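PDB 4JG9: lipoprotein from Bacillus anthracis, which is of unknown function but, as a putative lipoprotein with a DUF4871 domain, is probably tethered to the cell membrane by an N-terminal lipid. Local coordinates for residues L157-N162 with D167-T172. Sequence-based numbering, arbitrary orientation.
Sequences LNIYVN and DQFVIT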
loop_
_atom_site.group_PDB
_atom_site.type_symbol
_atom_site.label_atom_id
_atom_site.label_comp_id
_atom_site.label_asym_id
_atom_site.label_seq_id
_atom_site.Cartn_x
_atom_site.Cartn_y
_atom_site.Cartn_z
ATOM N N LEU A 157 -1.768 15.214 -3.773
ATOM C CA LEU A 157 -0.614 14.357 -3.984
ATOM C C LEU A 157 0.552 14.817 -3.113
ATOM O O LEU A 157 1.149 15.857 -3.381
ATOM C CB LEU A 157 -0.212 14.412 -5.450
ATOM C CG LEU A 157 -0.800 13.377 -6.404
ATOM C CD1 LEU A 157 -2.267 13.181 -6.174
ATOM C CD2 LEU A 157 -0.551 13.821 -7.842
ATOM N N ASN A 158 0.870 14.052 -2.070
ATOM C CA ASN A 158 1.995 14.396 -1.192
ATOM C C ASN A 158 3.273 13.736 -1.679
ATOM O O ASN A 158 3.315 12.526 -1.870
ATOM C CB ASN A 158 1.707 13.988 0.246
ATOM C CG ASN A 158 0.421 14.572 0.756
ATOM O OD1 ASN A 158 0.351 15.767 1.057
ATOM N ND2 ASN A 158 -0.623 13.737 0.842
ATOM N N ILE A 159 4.304 14.539 -1.909
ATOM C CA ILE A 159 5.499 14.055 -2.585
ATOM C C ILE A 159 6.702 14.058 -1.643
ATOM O O ILE A 159 6.961 15.045 -0.945
ATOM C CB ILE A 159 5.802 14.892 -3.851
ATOM C CG1 ILE A 159 4.632 14.829 -4.836
ATOM C CG2 ILE A 159 7.082 14.437 -4.528
ATOM C CD1 ILE A 159 4.413 16.151 -5.540
ATOM N N TYR A 160 7.415 12.937 -1.619
ATOM C CA TYR A 160 8.581 12.758 -0.761
ATOM C C TYR A 160 9.743 12.326 -1.629
ATOM O O TYR A 160 9.556 11.672 -2.654
ATOM C CB TYR A 160 8.312 11.694 0.318
ATOM C CG TYR A 160 7.118 12.022 1.182
ATOM C CD1 TYR A 160 7.280 12.486 2.486
ATOM C CD2 TYR A 160 5.819 11.873 0.690
ATOM C CE1 TYR A 160 6.180 12.803 3.277
ATOM C CE2 TYR A 160 4.711 12.195 1.474
ATOM C CZ TYR A 160 4.901 12.654 2.761
ATOM O OH TYR A 160 3.803 12.961 3.527
ATOM N N VAL A 161 10.939 12.738 -1.243
ATOM C CA VAL A 161 12.146 12.240 -1.861
ATOM C C VAL A 161 13.057 11.778 -0.756
ATOM O O VAL A 161 13.298 12.519 0.218
ATOM C CB VAL A 161 12.850 13.316 -2.710
ATOM C CG1 VAL A 161 14.226 12.828 -3.175
ATOM C CG2 VAL A 161 11.961 13.724 -3.869
ATOM N N ASN A 162 13.545 10.550 -0.904
ATOM C CA ASN A 162 14.391 9.950 0.115
ATOM C C ASN A 162 13.686 9.996 1.468
ATOM O O ASN A 162 14.326 10.215 2.500
ATOM C CB ASN A 162 15.752 10.648 0.179
ATOM C CG ASN A 162 16.819 9.767 0.789
ATOM O OD1 ASN A 162 16.698 8.538 0.778
ATOM N ND2 ASN A 162 17.874 10.382 1.322
ATOM N N ASP A 167 6.982 18.356 -1.510
ATOM C CA ASP A 167 5.880 19.261 -1.762
ATOM C C ASP A 167 4.572 18.496 -1.926
ATOM O O ASP A 167 4.515 17.274 -1.730
ATOM C CB ASP A 167 6.158 20.121 -2.995
ATOM C CG ASP A 167 5.679 21.560 -2.810
ATOM O OD1 ASP A 167 4.623 21.736 -2.156
ATOM O OD2 ASP A 167 6.372 22.508 -3.272
ATOM N N GLN A 168 3.523 19.224 -2.284
ATOM C CA GLN A 168 2.210 18.631 -2.490
ATOM C C GLN A 168 1.406 19.475 -3.474
ATOM O O GLN A 168 1.641 20.674 -3.600
ATOM C CB GLN A 168 1.469 18.533 -1.156
ATOM C CG GLN A 168 0.938 19.862 -0.638
ATOM C CD GLN A 168 0.422 19.784 0.793
ATOM O OE1 GLN A 168 0.121 20.809 1.401
ATOM N NE2 GLN A 168 0.358 18.576 1.350
ATOM N N PHE A 169 0.480 18.854 -4.194
ATOM C CA PHE A 169 -0.479 19.620 -4.984
ATOM C C PHE A 169 -1.740 18.816 -5.272
ATOM O O PHE A 169 -1.759 17.599 -5.101
ATOM C CB PHE A 169 0.149 20.222 -6.261
ATOM C CG PHE A 169 0.629 19.207 -7.250
ATOM C CD1 PHE A 169 -0.208 18.738 -8.253
ATOM C CD2 PHE A 169 1.924 18.743 -7.200
ATOM C CE1 PHE A 169 0.236 17.801 -9.176
ATOM C CE2 PHE A 169 2.375 17.799 -8.115
ATOM C CZ PHE A 169 1.529 17.330 -9.102
ATOM N N VAL A 170 -2.796 19.508 -5.680
ATOM C CA VAL A 170 -4.101 18.891 -5.856
ATOM C C VAL A 170 -4.431 18.678 -7.326
ATOM O O VAL A 170 -4.212 19.557 -8.158
ATOM C CB VAL A 170 -5.201 19.744 -5.177
ATOM C CG1 VAL A 170 -6.580 19.235 -5.522
ATOM C CG2 VAL A 170 -5.003 19.743 -3.671
ATOM N N ILE A 171 -4.965 17.507 -7.649
ATOM C CA ILE A 171 -5.362 17.209 -9.019
ATOM C C ILE A 171 -6.813 16.779 -9.031
ATOM O O ILE A 171 -7.395 16.515 -7.977
ATOM C CB ILE A 171 -4.472 16.105 -9.645
ATOM C CG1 ILE A 171 -4.549 14.823 -8.817
ATOM C CG2 ILE A 171 -3.019 16.558 -9.713
ATOM C CD1 ILE A 171 -5.123 13.682 -9.555
ATOM N N THR A 172 -7.403 16.729 -10.219
ATOM C CA THR A 172 -8.790 16.308 -10.374
ATOM C C THR A 172 -8.851 14.979 -11.102
ATOM O O THR A 172 -8.207 14.799 -12.133
ATOM C CB THR A 172 -9.590 17.315 -11.199
ATOM O OG1 THR A 172 -9.473 18.613 -10.610
ATOM C CG2 THR A 172 -11.052 16.910 -11.264
#
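Leu157 and Phe169 pair through both of their backbone amides, Leu157 N to Phe169 O at 2.7 Å and Phe169 N to Leu157 O at 3.2 Å. Two residues further along strand 153-161, Ile159 N gives a second short bond to Asp167 O (2.7 Å), whereas the return bond from Asp167 N to Ile159 O is weak. Between these pairs, at the non-hydrogen-bonded position, Asn158 and Gln168 lie side by side. Gln168 NE2 donates a hydrogen bond to Asn158 OD1 (2.8 Å) that runs nearly in line with the C=O but is bent at the hydrogen (134°); the amide planes are 57° apart. Each amide has a further backbone partner: Asn158 ND2 binds Ile107 O, and Gln168 NE2 binds Val49 O. On the face that carries Leu157, Ile159 and Phe169 the contact is largely apolar. The Phe169 ring leans toward strand 153-161 and takes Ile159 CD1 obliquely at 3.7 Å from CE2; Leu157 CD1 lies 3.9 Å from Ile171 CG1. Ile75 and Met77 of strand 75-78 extend this apolar layer, and Asp167 OD2 forms a salt bridge with Lys74. The arrangement is a beta hairpin formed by strands 153-161 and 164-173, with one face packed against a second antiparallel sheet.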